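Local coordinates for protein shikimate dehydrogenase (NADP(+)) (Thermotoga maritima, PDB 3U62) that probably catalyses the reversible NADPH-linked reduction of 3-dehydroshikimate to shikimate, a step on the way to chorismate and the aromatic amino acids, at residues A[1-6]-A[28-33]; A[19-24]-A[245-250]; A[96-101]-A[222-227]. One frame throughout, in Å; residues are numbered along the deposited sequence.

Contact 1 of 3, residues A[1-6]-A[28-33]; sequences MKFCII and MNHSYG
F3 and G33 meet at the middle of a parallel strand pair, formed by the two strands of the beta-alpha-beta unit 2-7, 15-26 and 31-36 of the substrate-binding domain. G33 N donates to F3 O at 2.8 Å, while F3 N turns back to S31 O; S31 N to M1 O and I5 N to G33 O extend the same zigzag toward both ends. In the last of these I5 N stands above the plane of the G33 carbonyl, 47° out of it.

At the N-terminal end of the pair, M1 N donates to H30 ND1 at 3.0 Å and lies 3° out of the imidazole plane, a geometry that would favour a neutral ring with its proton on NE2. The M1 side chain runs alongside the imidazole, and a bend at its third torsion brings M1 CE to 3.7 Å from H30 CE1.

On the face carrying F3 and Y32, Y32 CG is anti to the backbone N (chi1 -163°), set toward the neighbouring strand; one face of its ring lies over C4 C. F3 CB touches Y32 CD1 at 3.7 Å, and I5 CB comes to 3.4 Å from Y32 OH.

A second shell fixes these groups. N57 on strand 55-58 hydrogen-bonds Y32 OH, and W236 stacks on F3. The pocket is near: I5 packs close to T59 and Y32 close to S15, both predicted to bind shikimate.

On the other face, where K2 and S31 project, a water bridges the strands, donating to F3 O at 2.8 Å and lying 2.7 Å from S31 OG.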
loop_
_atom_site.group_PDB
_atom_site.type_symbol
_atom_site.label_atom_id
_atom_site.label_comp_id
_atom_site.label_asym_id
_atom_site.label_seq_id
_atom_site.Cartn_x
_atom_site.Cartn_y
_atom_site.Cartn_z
ATOM N N MET A 1 1.179 24.045 8.121
ATOM C CA MET A 1 0.161 22.956 8.190
ATOM C C MET A 1 0.662 21.757 8.992
ATOM O O MET A 1 1.867 21.514 9.082
ATOM C CB MET A 1 -0.267 22.516 6.785
ATOM C CG MET A 1 -1.081 23.566 6.027
ATOM S SD MET A 1 -1.780 22.947 4.482
ATOM C CE MET A 1 -0.316 22.816 3.457
ATOM N N LYS A 2 -0.279 21.014 9.571
ATOM C CA LYS A 2 0.032 19.854 10.402
ATOM C C LYS A 2 -0.479 18.568 9.762
ATOM O O LYS A 2 -1.632 18.495 9.324
ATOM C CB LYS A 2 -0.577 20.014 11.798
ATOM C CG LYS A 2 0.032 21.129 12.637
ATOM C CD LYS A 2 -0.705 21.281 13.957
ATOM C CE LYS A 2 -0.135 22.420 14.785
ATOM N NZ LYS A 2 -0.914 22.639 16.036
ATOM N N PHE A 3 0.389 17.559 9.711
ATOM C CA PHE A 3 0.054 16.247 9.163
ATOM C C PHE A 3 0.486 15.158 10.139
ATOM O O PHE A 3 1.257 15.422 11.063
ATOM C CB PHE A 3 0.738 16.041 7.803
ATOM C CG PHE A 3 0.440 17.125 6.805
ATOM C CD1 PHE A 3 1.308 18.202 6.644
ATOM C CD2 PHE A 3 -0.718 17.078 6.033
ATOM C CE1 PHE A 3 1.030 19.212 5.727
ATOM C CE2 PHE A 3 -1.005 18.084 5.116
ATOM C CZ PHE A 3 -0.128 19.152 4.960
ATOM N N CYS A 4 -0.027 13.946 9.944
ATOM C CA CYS A 4 0.426 12.785 10.701
ATOM C C CYS A 4 0.087 11.512 9.945
ATOM O O CYS A 4 -0.525 11.554 8.870
ATOM C CB CYS A 4 -0.205 12.750 12.101
ATOM S SG CYS A 4 -2.010 12.617 12.126
ATOM N N ILE A 5 0.505 10.381 10.498
ATOM C CA ILE A 5 0.037 9.090 10.035
ATOM C C ILE A 5 -0.756 8.438 11.166
ATOM O O ILE A 5 -0.310 8.409 12.317
ATOM C CB ILE A 5 1.202 8.184 9.540
ATOM C CG1 ILE A 5 0.683 6.829 9.041
ATOM C CG2 ILE A 5 2.292 8.022 10.607
ATOM C CD1 ILE A 5 0.749 6.659 7.542
ATOM N N ILE A 6 -1.944 7.942 10.835
ATOM C CA ILE A 6 -2.776 7.235 11.801
ATOM C C ILE A 6 -2.852 5.756 11.439
ATOM O O ILE A 6 -2.812 5.390 10.260
ATOM C CB ILE A 6 -4.196 7.873 11.953
ATOM C CG1 ILE A 6 -5.029 7.719 10.669
ATOM C CG2 ILE A 6 -4.089 9.358 12.327
ATOM C CD1 ILE A 6 -5.965 6.499 10.681
ATOM N N MET A 28 10.001 24.738 4.551
ATOM C CA MET A 28 8.581 24.794 4.891
ATOM C C MET A 28 8.373 24.687 6.395
ATOM O O MET A 28 9.209 24.125 7.109
ATOM C CB MET A 28 7.824 23.668 4.186
ATOM C CG MET A 28 7.752 23.812 2.677
ATOM S SD MET A 28 7.095 22.329 1.896
ATOM C CE MET A 28 7.175 22.806 0.167
ATOM N N ASN A 29 7.253 25.223 6.872
ATOM C CA ASN A 29 6.937 25.203 8.297
ATOM C C ASN A 29 6.036 24.041 8.716
ATOM O O ASN A 29 5.607 23.962 9.872
ATOM C CB ASN A 29 6.333 26.544 8.735
ATOM C CG ASN A 29 7.382 27.635 8.921
ATOM O OD1 ASN A 29 7.046 28.778 9.238
ATOM N ND2 ASN A 29 8.653 27.291 8.724
ATOM N N HIS A 30 5.767 23.136 7.778
ATOM C CA HIS A 30 4.881 22.001 8.027
ATOM C C HIS A 30 5.515 20.954 8.940
ATOM O O HIS A 30 6.741 20.871 9.056
ATOM C CB HIS A 30 4.438 21.359 6.707
ATOM C CG HIS A 30 3.988 22.350 5.680
ATOM N ND1 HIS A 30 3.023 23.300 5.937
ATOM C CD2 HIS A 30 4.378 22.547 4.398
ATOM C CE1 HIS A 30 2.836 24.038 4.858
ATOM N NE2 HIS A 30 3.647 23.602 3.910
ATOM N N SER A 31 4.660 20.163 9.583
ATOM C CA SER A 31 5.093 19.109 10.493
ATOM C C SER A 31 4.338 17.812 10.213
ATOM O O SER A 31 3.211 17.836 9.709
ATOM C CB SER A 31 4.874 19.543 11.943
ATOM O OG SER A 31 3.509 19.849 12.190
ATOM N N TYR A 32 4.966 16.688 10.544
ATOM C CA TYR A 32 4.369 15.371 10.350
ATOM C C TYR A 32 4.553 14.529 11.610
ATOM O O TYR A 32 5.682 14.290 12.049
ATOM C CB TYR A 32 5.000 14.678 9.139
ATOM C CG TYR A 32 4.229 13.495 8.584
ATOM C CD1 TYR A 32 3.534 13.597 7.377
ATOM C CD2 TYR A 32 4.210 12.272 9.253
ATOM C CE1 TYR A 32 2.834 12.508 6.856
ATOM C CE2 TYR A 32 3.512 11.183 8.744
ATOM C CZ TYR A 32 2.828 11.306 7.545
ATOM O OH TYR A 32 2.140 10.227 7.043
ATOM N N GLY A 33 3.438 14.084 12.183
ATOM C CA GLY A 33 3.455 13.298 13.413
ATOM C C GLY A 33 2.934 11.884 13.253
ATOM O O GLY A 33 2.973 11.314 12.159
HETATM O O HOH W 1 3.328 22.618 11.858
HETATM O O HOH W 2 2.078 17.557 12.666
#

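Contact 2 of 3, residues A[19-24]-A[245-250]; sequences YNEYFK and KEVFGE
E21 and V247 lie antiparallel, flank to flank, where helix 15-26 meets helix 241-248, and the glutamate touches V247 CG1 from CB to OE1. E21 CB lies 3.9 Å from V247 CG1. CG, anti to the backbone N (chi1 -173°), carries the extended chain on past the same methyl, with CD following it. At the tip, E21 OE1 rests 3.6 Å from V247 CG1 and 3.1 Å from E250 OE1, the two carboxylate planes turned 84° apart.

Deeper in, V247 CG1 also packs on the backbone of Y22 at its N atom. Y22 CB meets the edge of the F248 ring, 3.7 Å from CE1, while the Y22 hydroxyl leads away to I238 O and D240 N.

F248 and Y19 form a T-shaped pair, with planes at 78° and centroids 5.1 Å apart. F248 CZ stands over the centre of the Y19 ring, 3.9 Å from Y19 CG. Beyond it, Y19 stacks on Y32 and hydrogen-bonds N232 through its hydroxyl. An alanine here would probably open a gap in front of F248 CZ, take the stacking partner from Y32 and leave N232 without its hydroxyl mate.

The aromatic part thus packs the last helix of the chain onto helix 15-26 of the substrate-binding domain, with no hydrogen bond between the two segments. At the E21 end the chemistry is different: E250 OE1 approaches both E21 OE1 and V247 O, and the close approach of these acceptors would probably raise the pKa of one of the two glutamates.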
loop_
_atom_site.group_PDB
_atom_site.type_symbol
_atom_site.label_atom_id
_atom_site.label_comp_id
_atom_site.label_asym_id
_atom_site.label_seq_id
_atom_site.Cartn_x
_atom_site.Cartn_y
_atom_site.Cartn_z
ATOM N N TYR A 19 9.045 12.920 5.974
ATOM C CA TYR A 19 8.291 14.141 5.694
ATOM C C TYR A 19 8.876 15.347 6.432
ATOM O O TYR A 19 8.966 16.434 5.859
ATOM C CB TYR A 19 6.810 13.977 6.034
ATOM C CG TYR A 19 6.020 13.112 5.072
ATOM C CD1 TYR A 19 5.909 11.736 5.273
ATOM C CD2 TYR A 19 5.359 13.672 3.976
ATOM C CE1 TYR A 19 5.175 10.936 4.403
ATOM C CE2 TYR A 19 4.621 12.878 3.098
ATOM C CZ TYR A 19 4.534 11.512 3.320
ATOM O OH TYR A 19 3.808 10.720 2.461
ATOM N N ASN A 20 9.278 15.154 7.688
ATOM C CA ASN A 20 9.889 16.232 8.470
ATOM C C ASN A 20 11.233 16.698 7.918
ATOM O O ASN A 20 11.523 17.899 7.928
ATOM C CB ASN A 20 10.018 15.845 9.944
ATOM C CG ASN A 20 8.690 15.880 10.674
ATOM O OD1 ASN A 20 7.896 16.806 10.504
ATOM N ND2 ASN A 20 8.444 14.871 11.501
ATOM N N GLU A 21 12.051 15.755 7.446
ATOM C CA GLU A 21 13.314 16.098 6.787
ATOM C C GLU A 21 13.032 16.855 5.490
ATOM O O GLU A 21 13.714 17.830 5.171
ATOM C CB GLU A 21 14.155 14.847 6.502
ATOM C CG GLU A 21 15.562 15.142 5.962
ATOM C CD GLU A 21 16.329 13.896 5.528
ATOM O OE1 GLU A 21 15.744 12.787 5.500
ATOM O OE2 GLU A 21 17.532 14.027 5.211
ATOM N N TYR A 22 12.018 16.394 4.760
ATOM C CA TYR A 22 11.589 17.018 3.514
ATOM C C TYR A 22 11.130 18.461 3.734
ATOM O O TYR A 22 11.555 19.364 3.007
ATOM C CB TYR A 22 10.481 16.186 2.856
ATOM C CG TYR A 22 9.747 16.893 1.743
ATOM C CD1 TYR A 22 10.243 16.884 0.441
ATOM C CD2 TYR A 22 8.554 17.571 1.992
ATOM C CE1 TYR A 22 9.573 17.537 -0.583
ATOM C CE2 TYR A 22 7.878 18.227 0.976
ATOM C CZ TYR A 22 8.392 18.205 -0.307
ATOM O OH TYR A 22 7.729 18.848 -1.321
ATOM N N PHE A 23 10.267 18.670 4.729
ATOM C CA PHE A 23 9.778 20.011 5.053
ATOM C C PHE A 23 10.924 20.948 5.428
ATOM O O PHE A 23 10.958 22.095 4.977
ATOM C CB PHE A 23 8.734 19.985 6.177
ATOM C CG PHE A 23 7.460 19.259 5.827
ATOM C CD1 PHE A 23 6.798 18.501 6.790
ATOM C CD2 PHE A 23 6.919 19.330 4.545
ATOM C CE1 PHE A 23 5.620 17.826 6.485
ATOM C CE2 PHE A 23 5.745 18.653 4.230
ATOM C CZ PHE A 23 5.092 17.902 5.201
ATOM N N LYS A 24 11.853 20.456 6.247
ATOM C CA LYS A 24 13.000 21.250 6.682
ATOM C C LYS A 24 13.904 21.634 5.510
ATOM O O LYS A 24 14.321 22.789 5.398
ATOM C CB LYS A 24 13.804 20.526 7.768
ATOM C CG LYS A 24 14.860 21.400 8.438
ATOM C CD LYS A 24 15.653 20.636 9.486
ATOM C CE LYS A 24 16.826 21.463 9.994
ATOM N NZ LYS A 24 17.540 20.785 11.118
ATOM N N LYS A 245 13.021 14.387 -4.453
ATOM C CA LYS A 245 13.980 13.421 -4.982
ATOM C C LYS A 245 15.208 13.287 -4.085
ATOM O O LYS A 245 15.731 12.183 -3.902
ATOM C CB LYS A 245 14.403 13.796 -6.405
ATOM C CG LYS A 245 13.327 13.565 -7.451
ATOM C CD LYS A 245 13.806 13.980 -8.827
ATOM C CE LYS A 245 12.715 13.787 -9.866
ATOM N NZ LYS A 245 13.171 14.193 -11.226
ATOM N N GLU A 246 15.658 14.409 -3.529
ATOM C CA GLU A 246 16.811 14.412 -2.635
ATOM C C GLU A 246 16.521 13.677 -1.324
ATOM O O GLU A 246 17.314 12.834 -0.897
ATOM C CB GLU A 246 17.261 15.846 -2.352
ATOM C CG GLU A 246 18.543 15.952 -1.539
ATOM C CD GLU A 246 18.982 17.385 -1.332
ATOM O OE1 GLU A 246 19.107 17.805 -0.162
ATOM O OE2 GLU A 246 19.198 18.098 -2.336
ATOM N N VAL A 247 15.389 13.992 -0.700
ATOM C CA VAL A 247 15.060 13.454 0.622
ATOM C C VAL A 247 14.439 12.057 0.544
ATOM O O VAL A 247 14.937 11.121 1.171
ATOM C CB VAL A 247 14.161 14.426 1.437
ATOM C CG1 VAL A 247 13.704 13.791 2.748
ATOM C CG2 VAL A 247 14.897 15.733 1.714
ATOM N N PHE A 248 13.362 11.918 -0.228
ATOM C CA PHE A 248 12.664 10.638 -0.341
ATOM C C PHE A 248 13.397 9.613 -1.209
ATOM O O PHE A 248 13.115 8.419 -1.124
ATOM C CB PHE A 248 11.227 10.833 -0.830
ATOM C CG PHE A 248 10.263 11.217 0.258
ATOM C CD1 PHE A 248 10.181 12.533 0.705
ATOM C CD2 PHE A 248 9.435 10.260 0.839
ATOM C CE1 PHE A 248 9.288 12.893 1.712
ATOM C CE2 PHE A 248 8.540 10.610 1.850
ATOM C CZ PHE A 248 8.466 11.929 2.285
ATOM N N GLY A 249 14.334 10.078 -2.033
ATOM C CA GLY A 249 15.149 9.185 -2.857
ATOM C C GLY A 249 15.976 8.199 -2.043
ATOM O O GLY A 249 16.447 7.191 -2.578
ATOM N N GLU A 250 16.146 8.494 -0.752
ATOM C CA GLU A 250 16.907 7.627 0.151
ATOM C C GLU A 250 16.233 6.269 0.389
ATOM O O GLU A 250 16.912 5.293 0.723
ATOM C CB GLU A 250 17.217 8.339 1.481
ATOM C CG GLU A 250 16.057 8.418 2.472
ATOM C CD GLU A 250 16.411 9.192 3.732
ATOM O OE1 GLU A 250 16.556 10.443 3.659
ATOM O OE2 GLU A 250 16.533 8.554 4.805
#

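Contact 3 of 3, residues A[96-101]-A[222-227]; sequences VGVVKS and NLMFYY
G97 and M224 bring two helices almost backbone to backbone, with CA atoms 4.2 Å apart and segment axes that approach to 7.4 Å at an angle of 119°. A CB on G97 would run into M224 O, so the absence of a side chain is what permits this closeness.

Y227 has the largest contact area of any residue here. K100 CB sits over one ring face, 3.7 Å from the centroid and 21° off the normal, a CH-pi contact; the preceding residue, Y226, puts CD2 over the opposite face. The ring is thus sandwiched between a lysine of the other helix and a tyrosine of its own. The K100 chain then continues across the ring. Its third torsion (73°) bends CE back to 3.5 Å from Y227 CD2, and NZ goes on to a salt bridge with E103.

Two domains meet here. Helix 222-235 follows strand 217-219, the last of the parallel Rossmann-type sheet, and runs back against the substrate-binding part, where F225 packs on helix 15-26. Helix 94-101 leads from the first domain into the second, and its V98 also packs on helix 118-129, which follows the glycine-rich loop predicted to bind NADP(+). M224 lies near D94 and V199, predicted to contact shikimate and NADP(+) respectively.

S101 CB packs on L223 CB at 3.6 Å. Its OG faces its own helix, donating to V98 O at 2.7 Å, and has a further partner in Y197 OH. V98 and M224 run side by side, the methionine extended, with V98 CG2 3.8 Å from M224 CE. A water donates to K100 O at 2.8 Å and also meets Y227 OH.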
loop_
_atom_site.group_PDB
_atom_site.type_symbol
_atom_site.label_atom_id
_atom_site.label_comp_id
_atom_site.label_asym_id
_atom_site.label_seq_id
_atom_site.Cartn_x
_atom_site.Cartn_y
_atom_site.Cartn_z
ATOM N N VAL A 96 -1.920 4.707 -7.030
ATOM C CA VAL A 96 -0.991 5.541 -7.794
ATOM C C VAL A 96 0.442 5.072 -7.544
ATOM O O VAL A 96 1.237 4.962 -8.481
ATOM C CB VAL A 96 -1.142 7.045 -7.436
ATOM C CG1 VAL A 96 -0.009 7.878 -8.031
ATOM C CG2 VAL A 96 -2.493 7.575 -7.907
ATOM N N GLY A 97 0.754 4.788 -6.278
ATOM C CA GLY A 97 2.050 4.237 -5.895
ATOM C C GLY A 97 2.373 2.945 -6.623
ATOM O O GLY A 97 3.508 2.742 -7.057
ATOM N N VAL A 98 1.369 2.079 -6.764
ATOM C CA VAL A 98 1.532 0.794 -7.450
ATOM C C VAL A 98 1.770 0.978 -8.953
ATOM O O VAL A 98 2.719 0.411 -9.505
ATOM C CB VAL A 98 0.334 -0.165 -7.197
ATOM C CG1 VAL A 98 0.523 -1.485 -7.940
ATOM C CG2 VAL A 98 0.160 -0.430 -5.708
ATOM N N VAL A 99 0.917 1.768 -9.606
ATOM C CA VAL A 99 1.053 2.047 -11.038
ATOM C C VAL A 99 2.438 2.615 -11.356
ATOM O O VAL A 99 3.129 2.112 -12.245
ATOM C CB VAL A 99 -0.057 3.001 -11.562
ATOM C CG1 VAL A 99 0.231 3.458 -12.991
ATOM C CG2 VAL A 99 -1.419 2.331 -11.492
ATOM N N LYS A 100 2.838 3.644 -10.613
ATOM C CA LYS A 100 4.115 4.309 -10.855
ATOM C C LYS A 100 5.323 3.430 -10.523
ATOM O O LYS A 100 6.370 3.553 -11.170
ATOM C CB LYS A 100 4.180 5.655 -10.130
ATOM C CG LYS A 100 3.255 6.712 -10.734
ATOM C CD LYS A 100 3.631 8.136 -10.331
ATOM C CE LYS A 100 4.900 8.614 -11.035
ATOM N NZ LYS A 100 4.801 8.377 -12.594
ATOM N N SER A 101 5.181 2.548 -9.532
ATOM C CA SER A 101 6.249 1.608 -9.171
ATOM C C SER A 101 6.521 0.596 -10.286
ATOM O O SER A 101 7.618 0.041 -10.376
ATOM C CB SER A 101 5.916 0.866 -7.871
ATOM O OG SER A 101 4.892 -0.093 -8.068
ATOM N N ASN A 222 9.185 -0.196 -1.305
ATOM C CA ASN A 222 9.846 1.110 -1.270
ATOM C C ASN A 222 9.461 2.050 -2.418
ATOM O O ASN A 222 9.317 3.256 -2.201
ATOM C CB ASN A 222 11.370 0.966 -1.159
ATOM C CG ASN A 222 11.979 0.200 -2.320
ATOM O OD1 ASN A 222 11.360 -0.702 -2.889
ATOM N ND2 ASN A 222 13.210 0.552 -2.674
ATOM N N LEU A 223 9.302 1.506 -3.626
ATOM C CA LEU A 223 8.867 2.308 -4.778
ATOM C C LEU A 223 7.425 2.784 -4.621
ATOM O O LEU A 223 7.119 3.948 -4.894
ATOM C CB LEU A 223 9.023 1.527 -6.089
ATOM C CG LEU A 223 10.381 1.532 -6.801
ATOM C CD1 LEU A 223 10.396 0.467 -7.892
ATOM C CD2 LEU A 223 10.703 2.907 -7.392
ATOM N N MET A 224 6.550 1.879 -4.184
ATOM C CA MET A 224 5.155 2.201 -3.891
ATOM C C MET A 224 5.067 3.312 -2.846
ATOM O O MET A 224 4.289 4.255 -3.005
ATOM C CB MET A 224 4.409 0.952 -3.413
ATOM C CG MET A 224 2.933 1.157 -3.099
ATOM S SD MET A 224 2.195 -0.332 -2.401
ATOM C CE MET A 224 0.560 0.264 -1.973
ATOM N N PHE A 225 5.871 3.194 -1.790
ATOM C CA PHE A 225 5.929 4.207 -0.738
ATOM C C PHE A 225 6.381 5.561 -1.283
ATOM O O PHE A 225 5.784 6.593 -0.970
ATOM C CB PHE A 225 6.852 3.772 0.408
ATOM C CG PHE A 225 7.026 4.826 1.462
ATOM C CD1 PHE A 225 6.101 4.954 2.494
ATOM C CD2 PHE A 225 8.098 5.715 1.409
ATOM C CE1 PHE A 225 6.246 5.940 3.465
ATOM C CE2 PHE A 225 8.251 6.705 2.373
ATOM C CZ PHE A 225 7.324 6.819 3.404
ATOM N N TYR A 226 7.444 5.539 -2.085
ATOM C CA TYR A 226 8.006 6.730 -2.718
ATOM C C TYR A 226 6.952 7.476 -3.529
ATOM O O TYR A 226 6.779 8.686 -3.364
ATOM C CB TYR A 226 9.185 6.320 -3.610
ATOM C CG TYR A 226 9.903 7.440 -4.336
ATOM C CD1 TYR A 226 10.939 8.145 -3.723
ATOM C CD2 TYR A 226 9.576 7.766 -5.654
ATOM C CE1 TYR A 226 11.614 9.163 -4.392
ATOM C CE2 TYR A 226 10.242 8.783 -6.333
ATOM C CZ TYR A 226 11.261 9.475 -5.697
ATOM O OH TYR A 226 11.923 10.481 -6.364
ATOM N N TYR A 227 6.239 6.752 -4.387
ATOM C CA TYR A 227 5.284 7.383 -5.293
ATOM C C TYR A 227 3.959 7.780 -4.641
ATOM O O TYR A 227 3.336 8.752 -5.074
ATOM C CB TYR A 227 5.059 6.525 -6.538
ATOM C CG TYR A 227 6.231 6.528 -7.496
ATOM C CD1 TYR A 227 6.938 5.357 -7.766
ATOM C CD2 TYR A 227 6.635 7.703 -8.134
ATOM C CE1 TYR A 227 8.014 5.350 -8.647
ATOM C CE2 TYR A 227 7.710 7.711 -9.017
ATOM C CZ TYR A 227 8.392 6.531 -9.270
ATOM O OH TYR A 227 9.456 6.535 -10.140
HETATM O O HOH W 3 9.183 3.536 -11.198
#

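The centre of contact 3 lies about 8 Å from that of the chain, those of contacts 1 and 2 about 20 Å, yet contact 2 is the most buried; K2 in contact 1 and E21 in contact 2 are exposed. Contacts 1 and 2 share one beta-alpha-beta unit: the first pairs its strands, the second packs its helix against helix 241-248, and N20 ND2 to Y32 O links them. Contact 3 uses helix 222-235 and contact 2 the next, with F248 against F225. Strand pairing relies on backbone hydrogen bonds, whereas neither helix pair has one across its segments: an aromatic edge and crowded carboxylates mark contact 2, a glycine and a lysine-covered ring contact 3.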